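Side-chain contacts in single-stranded DNA specific exonuclease RecJ (Thermus thermophilus, PDB 2ZXR), which degrades single-stranded DNA exonucleolytically in the 5' to 3' direction with the help of divalent metal ions: residues 173-178 with 188-193; 216-221 with 231-236; 238-241 with 247-250; 253-258 with 266-271. One frame throughout, in Å; residues are numbered along the deposited sequence.

The four contacts follow one another along the chain, and none encloses the next. Interaction 2 lies at the middle. It contains Asp221, a magnesium ligand. Interaction 1 is about 14 Å away between centres and touches it where Phe192 CE2 meets Leu232 CD1 at 3.7 Å. Its Val190 side chain is about 9 Å from the magnesium ion at the nearest atoms. Interaction 3 is about 13 Å from interaction 2 between centres, with Val216 CG2 4.1 Å from Ile240 CD1. Interactions 3 and 4 are closer, about 10 Å between centres, and Ile240 CG2 rests 3.6 Å from Tyr257 CE1. Interaction 4 also reaches helix 211-220, through Ala220 and Ala269.

Interaction 1: 173-178 with 188-193; sequences VHPALT and AGVAFL
Val173 and Val190 meet through matching torsions. In both, CG1 stands anti to the backbone N (chi1 180° and 175°). This points the two CG1 methyls at each other. Val173 CG1 lies 3.8 Å from Val190 CG1, and the two side chains are set obliquely. Val190 CG1 also comes to 3.8 Å from the backbone O of Val173. The other branch of Val190 serves a second neighbour. Its CG2 faces the proline ring, 4.3 Å from Pro175 CD. One valine of helix 187-201 therefore touches both Val173 and Pro175. The side-chain contacts are apolar, and all three residues are buried.

Polar bonds inside 173-178 shape the turn that carries Pro175. The His174 ring accepts the backbone N-H of Ala176 at its edge, with Ala176 N 2.9 Å from His174 ND1. The nitrogen sits nearly in the ring plane, which fits a ring held in a set rotation. Leu177 N then reaches His174 O at 2.9 Å. This bond belongs to the short 3-10 turn at 175-177.

Strand 172-173 is an outermost strand of the five-stranded parallel sheet in the DHH region. Val173 pairs through its backbone with Val157 of the next strand. The chain then turns and returns as helix 187-201, which packs against this border of the sheet. The Pro175 side chain is about 5 Å from that of His160, a metal ligand. Leu55 touches both Val173 and Leu193. Farther round helix 187-201, Ala191 meets helix 83-98, while Phe192 packs on helices 211-220 and 227-239.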
loop_
_atom_site.group_PDB
_atom_site.type_symbol
_atom_site.label_atom_id
_atom_site.label_comp_id
_atom_site.label_asym_id
_atom_site.label_seq_id
_atom_site.Cartn_x
_atom_site.Cartn_y
_atom_site.Cartn_z
ATOM N N VAL A 173 0.743 1.326 -28.434
ATOM C CA VAL A 173 1.519 0.368 -27.673
ATOM C C VAL A 173 0.964 0.408 -26.260
ATOM O O VAL A 173 1.071 1.425 -25.576
ATOM C CB VAL A 173 2.999 0.752 -27.685
ATOM C CG1 VAL A 173 3.813 -0.253 -26.873
ATOM C CG2 VAL A 173 3.485 0.842 -29.145
ATOM N N HIS A 174 0.356 -0.698 -25.839
ATOM C CA HIS A 174 -0.259 -0.787 -24.516
ATOM C C HIS A 174 -0.304 -2.222 -23.981
ATOM O O HIS A 174 -0.773 -3.137 -24.658
ATOM C CB HIS A 174 -1.676 -0.242 -24.581
ATOM C CG HIS A 174 -2.294 -0.004 -23.241
ATOM N ND1 HIS A 174 -2.413 -0.992 -22.288
ATOM C CD2 HIS A 174 -2.836 1.111 -22.698
ATOM C CE1 HIS A 174 -3.003 -0.495 -21.215
ATOM N NE2 HIS A 174 -3.270 0.779 -21.438
ATOM N N PRO A 175 0.161 -2.421 -22.741
ATOM C CA PRO A 175 0.191 -3.735 -22.081
ATOM C C PRO A 175 -1.120 -4.518 -22.241
ATOM O O PRO A 175 -1.117 -5.683 -22.629
ATOM C CB PRO A 175 0.454 -3.381 -20.615
ATOM C CG PRO A 175 1.225 -2.118 -20.704
ATOM C CD PRO A 175 0.512 -1.351 -21.792
ATOM N N ALA A 176 -2.234 -3.866 -21.932
ATOM C CA ALA A 176 -3.548 -4.493 -22.026
ATOM C C ALA A 176 -3.786 -5.187 -23.371
ATOM O O ALA A 176 -4.523 -6.166 -23.430
ATOM C CB ALA A 176 -4.642 -3.464 -21.774
ATOM N N LEU A 177 -3.175 -4.683 -24.441
ATOM C CA LEU A 177 -3.337 -5.297 -25.764
ATOM C C LEU A 177 -2.652 -6.650 -25.804
ATOM O O LEU A 177 -2.973 -7.510 -26.626
ATOM C CB LEU A 177 -2.714 -4.426 -26.849
ATOM C CG LEU A 177 -3.236 -3.001 -26.966
ATOM C CD1 LEU A 177 -2.684 -2.386 -28.238
ATOM C CD2 LEU A 177 -4.765 -3.008 -26.980
ATOM N N THR A 178 -1.700 -6.814 -24.895
ATOM C CA THR A 178 -0.902 -8.017 -24.775
ATOM C C THR A 178 -1.582 -8.982 -23.809
ATOM O O THR A 178 -1.409 -8.911 -22.587
ATOM C CB THR A 178 0.517 -7.641 -24.282
ATOM O OG1 THR A 178 1.013 -6.552 -25.081
ATOM C CG2 THR A 178 1.461 -8.825 -24.396
ATOM N N ALA A 188 5.144 6.561 -18.833
ATOM C CA ALA A 188 6.580 6.781 -18.888
ATOM C C ALA A 188 7.307 5.438 -19.019
ATOM O O ALA A 188 8.383 5.362 -19.619
ATOM C CB ALA A 188 7.054 7.535 -17.633
ATOM N N GLY A 189 6.716 4.387 -18.451
ATOM C CA GLY A 189 7.320 3.067 -18.545
ATOM C C GLY A 189 7.337 2.577 -19.988
ATOM O O GLY A 189 8.333 1.995 -20.459
ATOM N N VAL A 190 6.221 2.811 -20.686
ATOM C CA VAL A 190 6.083 2.417 -22.084
ATOM C C VAL A 190 6.974 3.317 -22.980
ATOM O O VAL A 190 7.597 2.817 -23.913
ATOM C CB VAL A 190 4.584 2.457 -22.527
ATOM C CG1 VAL A 190 4.470 2.165 -24.040
ATOM C CG2 VAL A 190 3.775 1.392 -21.740
ATOM N N ALA A 191 7.055 4.616 -22.687
ATOM C CA ALA A 191 7.953 5.500 -23.450
ATOM C C ALA A 191 9.397 4.944 -23.326
ATOM O O ALA A 191 10.176 4.925 -24.287
ATOM C CB ALA A 191 7.919 6.901 -22.883
ATOM N N PHE A 192 9.739 4.511 -22.119
ATOM C CA PHE A 192 11.057 3.947 -21.838
ATOM C C PHE A 192 11.238 2.640 -22.636
ATOM O O PHE A 192 12.263 2.422 -23.247
ATOM C CB PHE A 192 11.150 3.682 -20.326
ATOM C CG PHE A 192 12.413 3.028 -19.891
ATOM C CD1 PHE A 192 13.567 3.764 -19.731
ATOM C CD2 PHE A 192 12.443 1.664 -19.603
ATOM C CE1 PHE A 192 14.737 3.164 -19.285
ATOM C CE2 PHE A 192 13.619 1.057 -19.157
ATOM C CZ PHE A 192 14.756 1.812 -18.999
ATOM N N LEU A 193 10.233 1.774 -22.629
ATOM C CA LEU A 193 10.322 0.512 -23.361
ATOM C C LEU A 193 10.510 0.771 -24.852
ATOM O O LEU A 193 11.307 0.093 -25.505
ATOM C CB LEU A 193 9.070 -0.334 -23.120
ATOM C CG LEU A 193 9.024 -0.905 -21.697
ATOM C CD1 LEU A 193 7.629 -1.429 -21.364
ATOM C CD2 LEU A 193 10.091 -1.996 -21.571
#

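Interaction 2: 216-221 with 231-236; sequences VGTIAD and ALVKEG. With MG (magnesium ion), chain B.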
loop_
_atom_site.group_PDB
_atom_site.type_symbol
_atom_site.label_atom_id
_atom_site.label_comp_id
_atom_site.label_asym_id
_atom_site.label_seq_id
_atom_site.Cartn_x
_atom_site.Cartn_y
_atom_site.Cartn_z
ATOM N N VAL A 216 10.204 7.855 -11.852
ATOM C CA VAL A 216 9.421 8.969 -11.311
ATOM C C VAL A 216 8.002 8.939 -11.907
ATOM O O VAL A 216 7.002 9.118 -11.187
ATOM C CB VAL A 216 10.117 10.360 -11.593
ATOM C CG1 VAL A 216 9.159 11.521 -11.243
ATOM C CG2 VAL A 216 11.420 10.489 -10.726
ATOM N N GLY A 217 7.889 8.707 -13.217
ATOM C CA GLY A 217 6.549 8.653 -13.802
ATOM C C GLY A 217 5.737 7.467 -13.276
ATOM O O GLY A 217 4.532 7.566 -13.039
ATOM N N THR A 218 6.401 6.327 -13.113
ATOM C CA THR A 218 5.781 5.086 -12.620
ATOM C C THR A 218 5.200 5.281 -11.208
ATOM O O THR A 218 4.058 4.918 -10.924
ATOM C CB THR A 218 6.849 3.965 -12.612
ATOM O OG1 THR A 218 7.315 3.778 -13.957
ATOM C CG2 THR A 218 6.287 2.639 -12.055
ATOM N N ILE A 219 6.002 5.863 -10.330
ATOM C CA ILE A 219 5.566 6.129 -8.967
ATOM C C ILE A 219 4.416 7.159 -8.974
ATOM O O ILE A 219 3.381 6.965 -8.337
ATOM C CB ILE A 219 6.769 6.627 -8.113
ATOM C CG1 ILE A 219 7.775 5.470 -7.922
ATOM C CG2 ILE A 219 6.274 7.156 -6.785
ATOM C CD1 ILE A 219 9.138 5.891 -7.267
ATOM N N ALA A 220 4.584 8.230 -9.740
ATOM C CA ALA A 220 3.562 9.278 -9.833
ATOM C C ALA A 220 2.224 8.745 -10.356
ATOM O O ALA A 220 1.163 9.223 -9.959
ATOM C CB ALA A 220 4.063 10.418 -10.749
ATOM N N ASP A 221 2.270 7.781 -11.264
ATOM C CA ASP A 221 1.064 7.199 -11.840
ATOM C C ASP A 221 0.321 6.314 -10.843
ATOM O O ASP A 221 -0.827 5.937 -11.092
ATOM C CB ASP A 221 1.424 6.344 -13.066
ATOM C CG ASP A 221 0.202 5.635 -13.683
ATOM O OD1 ASP A 221 0.087 4.392 -13.585
ATOM O OD2 ASP A 221 -0.652 6.319 -14.261
ATOM N N ALA A 231 11.361 -3.612 -10.746
ATOM C CA ALA A 231 12.725 -3.585 -11.240
ATOM C C ALA A 231 13.084 -2.209 -11.796
ATOM O O ALA A 231 14.200 -1.724 -11.595
ATOM C CB ALA A 231 12.907 -4.644 -12.328
ATOM N N LEU A 232 12.130 -1.586 -12.490
ATOM C CA LEU A 232 12.373 -0.282 -13.091
ATOM C C LEU A 232 12.606 0.757 -12.016
ATOM O O LEU A 232 13.571 1.550 -12.092
ATOM C CB LEU A 232 11.195 0.137 -13.982
ATOM C CG LEU A 232 11.354 1.554 -14.577
ATOM C CD1 LEU A 232 12.434 1.541 -15.681
ATOM C CD2 LEU A 232 10.061 2.016 -15.133
ATOM N N VAL A 233 11.745 0.745 -11.002
ATOM C CA VAL A 233 11.863 1.699 -9.908
ATOM C C VAL A 233 13.179 1.499 -9.122
ATOM O O VAL A 233 13.856 2.459 -8.797
ATOM C CB VAL A 233 10.591 1.620 -8.996
ATOM C CG1 VAL A 233 10.808 2.352 -7.671
ATOM C CG2 VAL A 233 9.392 2.258 -9.774
ATOM N N LYS A 234 13.561 0.260 -8.850
ATOM C CA LYS A 234 14.810 0.051 -8.126
ATOM C C LYS A 234 15.964 0.679 -8.928
ATOM O O LYS A 234 16.782 1.407 -8.380
ATOM C CB LYS A 234 15.063 -1.442 -7.896
ATOM C CG LYS A 234 14.073 -2.100 -6.896
ATOM C CD LYS A 234 14.190 -3.661 -6.918
ATOM C CE LYS A 234 15.190 -4.185 -5.904
ATOM N NZ LYS A 234 14.486 -4.482 -4.589
ATOM N N GLU A 235 16.012 0.405 -10.222
ATOM C CA GLU A 235 17.057 0.966 -11.074
ATOM C C GLU A 235 17.021 2.507 -11.082
ATOM O O GLU A 235 18.034 3.156 -10.853
ATOM C CB GLU A 235 16.892 0.439 -12.504
ATOM C CG GLU A 235 17.980 0.865 -13.505
ATOM C CD GLU A 235 19.361 0.314 -13.157
ATOM O OE1 GLU A 235 19.447 -0.810 -12.630
ATOM O OE2 GLU A 235 20.366 0.984 -13.430
ATOM N N GLY A 236 15.852 3.086 -11.350
ATOM C CA GLY A 236 15.742 4.531 -11.412
ATOM C C GLY A 236 15.982 5.270 -10.107
ATOM O O GLY A 236 16.638 6.316 -10.105
HETATM MG MG MG B . -0.367 7.378 -16.365
HETATM O O HOH W 1 -0.476 9.169 -14.856
#
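Thr218, Ile219, Leu232 and Val233 make this contact without a flat group among their side chains. The flat group that matters nearby is the Asp221 carboxylate, which binds the metal by one oxygen, with the metal well off the carboxylate plane. Asp221 OD2 binds the magnesium ion at 2.4 Å, whereas OD1 stays 4.1 Å from it. The carboxylate is monodentate. Water 1 is a further ligand, 2.3 Å from the metal. Asp84, Asp136, His160 and His161 also bind this ion.

The contact between the helices is mostly apolar. Val233 uses both branches. Its CG2 sits 3.9 Å from Thr218 CG2 and is also near Ile219 CG1, while its CG1 is 3.9 Å from Ile219 CD1. Ile219 and Val233 lie at about a right angle. A chi2 of 171° stretches the Ile219 chain, so that CD1 reaches Val233.

Thr218 presents its methyl to Val233 because CG2 is anti to the backbone N. Its OG1 is 3.5 Å from Leu232 CD2. That oxygen is satisfied by a bond to Ala214 O, one turn earlier in helix 211-220, and so it can lie against a leucine methyl. The helix segments 216-220 and 231-236 run at 127° to each other, their axes 9.7 Å apart at closest.

Ala261, Val264 and Ala265 of helix 261-277 also touch Ile219. Thr218 and Ile219 thus pack by methyl groups, and Asp221 follows close behind in the chain. The packing probably helps to position the single carboxylate oxygen that Asp221 gives to the metal.

Interaction 3: 238-241 with 247-250; sequences ARIP and GLRL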
loop_
_atom_site.group_PDB
_atom_site.type_symbol
_atom_site.label_atom_id
_atom_site.label_comp_id
_atom_site.label_asym_id
_atom_site.label_seq_id
_atom_site.Cartn_x
_atom_site.Cartn_y
_atom_site.Cartn_z
ATOM N N ALA A 238 17.880 4.423 -7.793
ATOM C CA ALA A 238 19.327 4.373 -7.575
ATOM C C ALA A 238 20.056 5.407 -8.457
ATOM O O ALA A 238 21.094 5.926 -8.060
ATOM C CB ALA A 238 19.868 2.948 -7.886
ATOM N N ARG A 239 19.502 5.722 -9.634
ATOM C CA ARG A 239 20.186 6.674 -10.536
ATOM C C ARG A 239 19.922 8.166 -10.285
ATOM O O ARG A 239 20.700 9.024 -10.704
ATOM C CB ARG A 239 19.901 6.279 -12.015
ATOM C CG ARG A 239 20.393 4.815 -12.289
ATOM C CD ARG A 239 20.137 4.176 -13.685
ATOM N NE ARG A 239 21.097 4.706 -14.628
ATOM C CZ ARG A 239 22.161 4.073 -15.110
ATOM N NH1 ARG A 239 22.454 2.827 -14.785
ATOM N NH2 ARG A 239 22.972 4.746 -15.881
ATOM N N ILE A 240 18.862 8.487 -9.558
ATOM C CA ILE A 240 18.543 9.880 -9.327
ATOM C C ILE A 240 19.646 10.745 -8.707
ATOM O O ILE A 240 19.908 11.841 -9.181
ATOM C CB ILE A 240 17.242 10.016 -8.483
ATOM C CG1 ILE A 240 16.026 9.679 -9.359
ATOM C CG2 ILE A 240 17.123 11.439 -7.893
ATOM C CD1 ILE A 240 14.755 9.464 -8.573
ATOM N N PRO A 241 20.319 10.257 -7.656
ATOM C CA PRO A 241 21.366 11.103 -7.060
ATOM C C PRO A 241 22.466 11.596 -8.000
ATOM O O PRO A 241 23.047 12.650 -7.772
ATOM C CB PRO A 241 21.897 10.243 -5.900
ATOM C CG PRO A 241 20.676 9.400 -5.516
ATOM C CD PRO A 241 20.144 9.008 -6.890
ATOM N N GLY A 247 18.214 18.700 -13.978
ATOM C CA GLY A 247 16.984 19.207 -13.381
ATOM C C GLY A 247 16.343 18.231 -12.395
ATOM O O GLY A 247 15.806 18.634 -11.352
ATOM N N LEU A 248 16.402 16.943 -12.720
ATOM C CA LEU A 248 15.828 15.936 -11.847
ATOM C C LEU A 248 16.716 15.802 -10.604
ATOM O O LEU A 248 16.235 15.734 -9.476
ATOM C CB LEU A 248 15.740 14.596 -12.574
ATOM C CG LEU A 248 15.195 13.459 -11.700
ATOM C CD1 LEU A 248 13.791 13.831 -11.179
ATOM C CD2 LEU A 248 15.142 12.160 -12.523
ATOM N N ARG A 249 18.023 15.760 -10.807
ATOM C CA ARG A 249 18.911 15.647 -9.662
ATOM C C ARG A 249 18.678 16.831 -8.698
ATOM O O ARG A 249 18.538 16.652 -7.501
ATOM C CB ARG A 249 20.374 15.616 -10.131
ATOM C CG ARG A 249 21.350 15.704 -8.994
ATOM C CD ARG A 249 22.782 15.598 -9.463
ATOM N NE ARG A 249 23.685 16.023 -8.396
ATOM C CZ ARG A 249 25.009 16.034 -8.492
ATOM N NH1 ARG A 249 25.601 15.634 -9.618
ATOM N NH2 ARG A 249 25.736 16.451 -7.459
ATOM N N LEU A 250 18.610 18.039 -9.238
ATOM C CA LEU A 250 18.391 19.235 -8.427
ATOM C C LEU A 250 17.000 19.235 -7.760
ATOM O O LEU A 250 16.856 19.659 -6.616
ATOM C CB LEU A 250 18.582 20.486 -9.312
ATOM C CG LEU A 250 19.655 21.559 -8.998
ATOM C CD1 LEU A 250 20.981 20.941 -8.534
ATOM C CD2 LEU A 250 19.868 22.445 -10.262
#
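Pro241 and Arg249 bring their CA atoms within 5.8 Å, where helix 227-239 runs on into a 3-10 turn and faces helix 246-254. The side chains form one buried apolar pair and one exposed, more polar approach. In the buried part, Ile240 CG1 meets Leu248 CD2 at 4.1 Å. The two side chains lie at about a right angle. Leu248 has CG anti to the backbone N (chi1 178°), which places CD2 beside Ile240 CG1.

Arg249 passes along the carbonyl side of the 3-10 turn. Its CB is 3.9 Å from Ile240 O. Farther along the extended chain, Arg249 CD is 3.4 Å from Pro241 O. The same oxygen lies over one face of the guanidinium group, and NE is 3.5 Å away. The angle there is too poor for a hydrogen bond. Such an approach of a carbonyl oxygen to the face of a positive group may still be weakly favourable electrostatically.

Two consecutive helices are joined here across a short connection, in the run of helices that follows the parallel sheet of the DHH region. Ile240 and Leu248 both also touch Asp212 and Val216 of helix 211-220.

The polar end of Arg249 has its firmer partner farther along its own helix. NE makes a salt bridge with Glu253 OE2, one turn on. That bond helps to fix the guanidinium group beside the turn. The Pro241 ring packs on Tyr257, where its CG meets CE1 of the tyrosine.

Interaction 4: 253-258 with 266-271; sequences EAVGYT and FRIAPR
Val255 packs on Arg267, Ile268 and Arg271 of one helix, and each of these meets a different part of it. Val255 and Arg267 run alongside one another, pointing opposite ways, with CB to CB at 3.7 Å. The extended Arg267 chain passes Val255 O at CD, 3.7 Å away. Ile268 lies at about a right angle to the valine. Its CG1 is 3.8 Å from Val255 CG2.

Arg271 lays its flat guanidinium group against the other methyl. Val255 CG1 lies over the centre of one face, 3.8 Å from Arg271 CZ. The arginine bends at chi2 (82°), which folds the group back toward the valine. Its NH1 then reaches a backbone oxygen of its own helix, Arg267 O, at 3.2 Å. The bond is rather bent, 138° at the hydrogen.

The valine is placed by the end of helix 246-254. A Schellman motif closes that helix, with Gly256 at positive phi as its C-prime residue. Gly256 N bonds to Glu253 O, and Tyr257 N bonds to Ala252 O. Val255 is the first residue to leave the helical path, and its side chain turns onto helix 261-277.

That helix is irregular at this point. It has a wider turn at 266-268, and a kink where Pro270, lacking an N-H, makes no bond to the turn before. Arg271 N makes a weak bond to Ile268 O, while Arg267 O takes the Arg271 side chain. Tyr257, whose N closes the Schellman motif, also touches Ile268. Its CD2 is 4.3 Å from Ile268 CD1, and its OH bonds to Leu237 O of helix 227-239.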
loop_
_atom_site.group_PDB
_atom_site.type_symbol
_atom_site.label_atom_id
_atom_site.label_comp_id
_atom_site.label_asym_id
_atom_site.label_seq_id
_atom_site.Cartn_x
_atom_site.Cartn_y
_atom_site.Cartn_z
ATOM N N GLU A 253 17.404 16.782 -4.834
ATOM C CA GLU A 253 18.168 17.319 -3.698
ATOM C C GLU A 253 17.376 18.392 -2.951
ATOM O O GLU A 253 17.394 18.427 -1.722
ATOM C CB GLU A 253 19.487 17.906 -4.167
ATOM C CG GLU A 253 20.344 16.895 -4.888
ATOM C CD GLU A 253 21.643 17.479 -5.415
ATOM O OE1 GLU A 253 21.750 18.725 -5.496
ATOM O OE2 GLU A 253 22.549 16.680 -5.752
ATOM N N ALA A 254 16.663 19.236 -3.691
ATOM C CA ALA A 254 15.862 20.308 -3.088
ATOM C C ALA A 254 14.915 19.751 -2.044
ATOM O O ALA A 254 14.683 20.386 -1.013
ATOM C CB ALA A 254 15.040 21.071 -4.167
ATOM N N VAL A 255 14.352 18.578 -2.309
ATOM C CA VAL A 255 13.420 18.002 -1.354
ATOM C C VAL A 255 14.050 17.015 -0.374
ATOM O O VAL A 255 13.342 16.354 0.378
ATOM C CB VAL A 255 12.222 17.344 -2.065
ATOM C CG1 VAL A 255 11.594 18.352 -3.019
ATOM C CG2 VAL A 255 12.664 16.109 -2.820
ATOM N N GLY A 256 15.374 16.928 -0.362
ATOM C CA GLY A 256 16.031 16.035 0.590
ATOM C C GLY A 256 15.955 14.555 0.297
ATOM O O GLY A 256 15.889 13.736 1.194
ATOM N N TYR A 257 15.948 14.215 -0.975
ATOM C CA TYR A 257 15.901 12.835 -1.432
ATOM C C TYR A 257 16.961 11.952 -0.790
ATOM O O TYR A 257 18.114 12.353 -0.669
ATOM C CB TYR A 257 16.114 12.817 -2.943
ATOM C CG TYR A 257 16.014 11.447 -3.574
ATOM C CD1 TYR A 257 17.124 10.850 -4.175
ATOM C CD2 TYR A 257 14.808 10.769 -3.614
ATOM C CE1 TYR A 257 17.032 9.624 -4.805
ATOM C CE2 TYR A 257 14.702 9.511 -4.255
ATOM C CZ TYR A 257 15.825 8.951 -4.848
ATOM O OH TYR A 257 15.745 7.710 -5.457
ATOM N N THR A 258 16.568 10.749 -0.379
ATOM C CA THR A 258 17.526 9.796 0.178
ATOM C C THR A 258 17.353 8.405 -0.457
ATOM O O THR A 258 17.694 7.395 0.166
ATOM C CB THR A 258 17.370 9.654 1.692
ATOM O OG1 THR A 258 16.119 9.028 1.972
ATOM C CG2 THR A 258 17.434 11.039 2.378
ATOM N N PHE A 266 5.588 11.729 -2.568
ATOM C CA PHE A 266 5.120 12.872 -1.814
ATOM C C PHE A 266 5.887 14.168 -1.968
ATOM O O PHE A 266 5.391 15.220 -1.553
ATOM C CB PHE A 266 5.035 12.495 -0.323
ATOM C CG PHE A 266 3.918 11.531 -0.020
ATOM C CD1 PHE A 266 2.669 11.996 0.365
ATOM C CD2 PHE A 266 4.102 10.159 -0.178
ATOM C CE1 PHE A 266 1.622 11.101 0.588
ATOM C CE2 PHE A 266 3.074 9.263 0.039
ATOM C CZ PHE A 266 1.831 9.728 0.422
ATOM N N ARG A 267 7.084 14.129 -2.534
ATOM C CA ARG A 267 7.832 15.381 -2.663
ATOM C C ARG A 267 8.202 15.777 -4.078
ATOM O O ARG A 267 8.064 16.941 -4.470
ATOM C CB ARG A 267 9.088 15.320 -1.783
ATOM C CG ARG A 267 8.724 15.158 -0.312
ATOM C CD ARG A 267 9.923 15.014 0.625
ATOM N NE ARG A 267 9.455 15.268 1.986
ATOM C CZ ARG A 267 9.942 14.697 3.078
ATOM N NH1 ARG A 267 10.937 13.809 2.992
ATOM N NH2 ARG A 267 9.432 15.022 4.261
ATOM N N ILE A 268 8.648 14.817 -4.860
ATOM C CA ILE A 268 9.041 15.127 -6.214
ATOM C C ILE A 268 7.870 15.242 -7.190
ATOM O O ILE A 268 7.679 16.283 -7.819
ATOM C CB ILE A 268 10.070 14.100 -6.718
ATOM C CG1 ILE A 268 11.324 14.179 -5.831
ATOM C CG2 ILE A 268 10.418 14.367 -8.180
ATOM C CD1 ILE A 268 12.476 13.234 -6.244
ATOM N N ALA A 269 7.078 14.191 -7.310
ATOM C CA ALA A 269 5.972 14.212 -8.241
ATOM C C ALA A 269 4.974 15.341 -7.990
ATOM O O ALA A 269 4.480 15.940 -8.935
ATOM C CB ALA A 269 5.260 12.865 -8.241
ATOM N N PRO A 270 4.631 15.618 -6.719
ATOM C CA PRO A 270 3.675 16.709 -6.488
ATOM C C PRO A 270 4.156 18.051 -7.031
ATOM O O PRO A 270 3.336 18.857 -7.486
ATOM C CB PRO A 270 3.510 16.719 -4.968
ATOM C CG PRO A 270 3.659 15.255 -4.638
ATOM C CD PRO A 270 4.866 14.859 -5.479
ATOM N N ARG A 271 5.463 18.313 -6.982
ATOM C CA ARG A 271 5.980 19.594 -7.502
ATOM C C ARG A 271 5.771 19.666 -9.021
ATOM O O ARG A 271 5.380 20.698 -9.573
ATOM C CB ARG A 271 7.468 19.750 -7.238
ATOM C CG ARG A 271 7.827 20.627 -6.081
ATOM C CD ARG A 271 7.746 19.887 -4.785
ATOM N NE ARG A 271 8.336 20.657 -3.694
ATOM C CZ ARG A 271 8.323 20.260 -2.429
ATOM N NH1 ARG A 271 7.768 19.110 -2.110
ATOM N NH2 ARG A 271 8.817 21.032 -1.482
#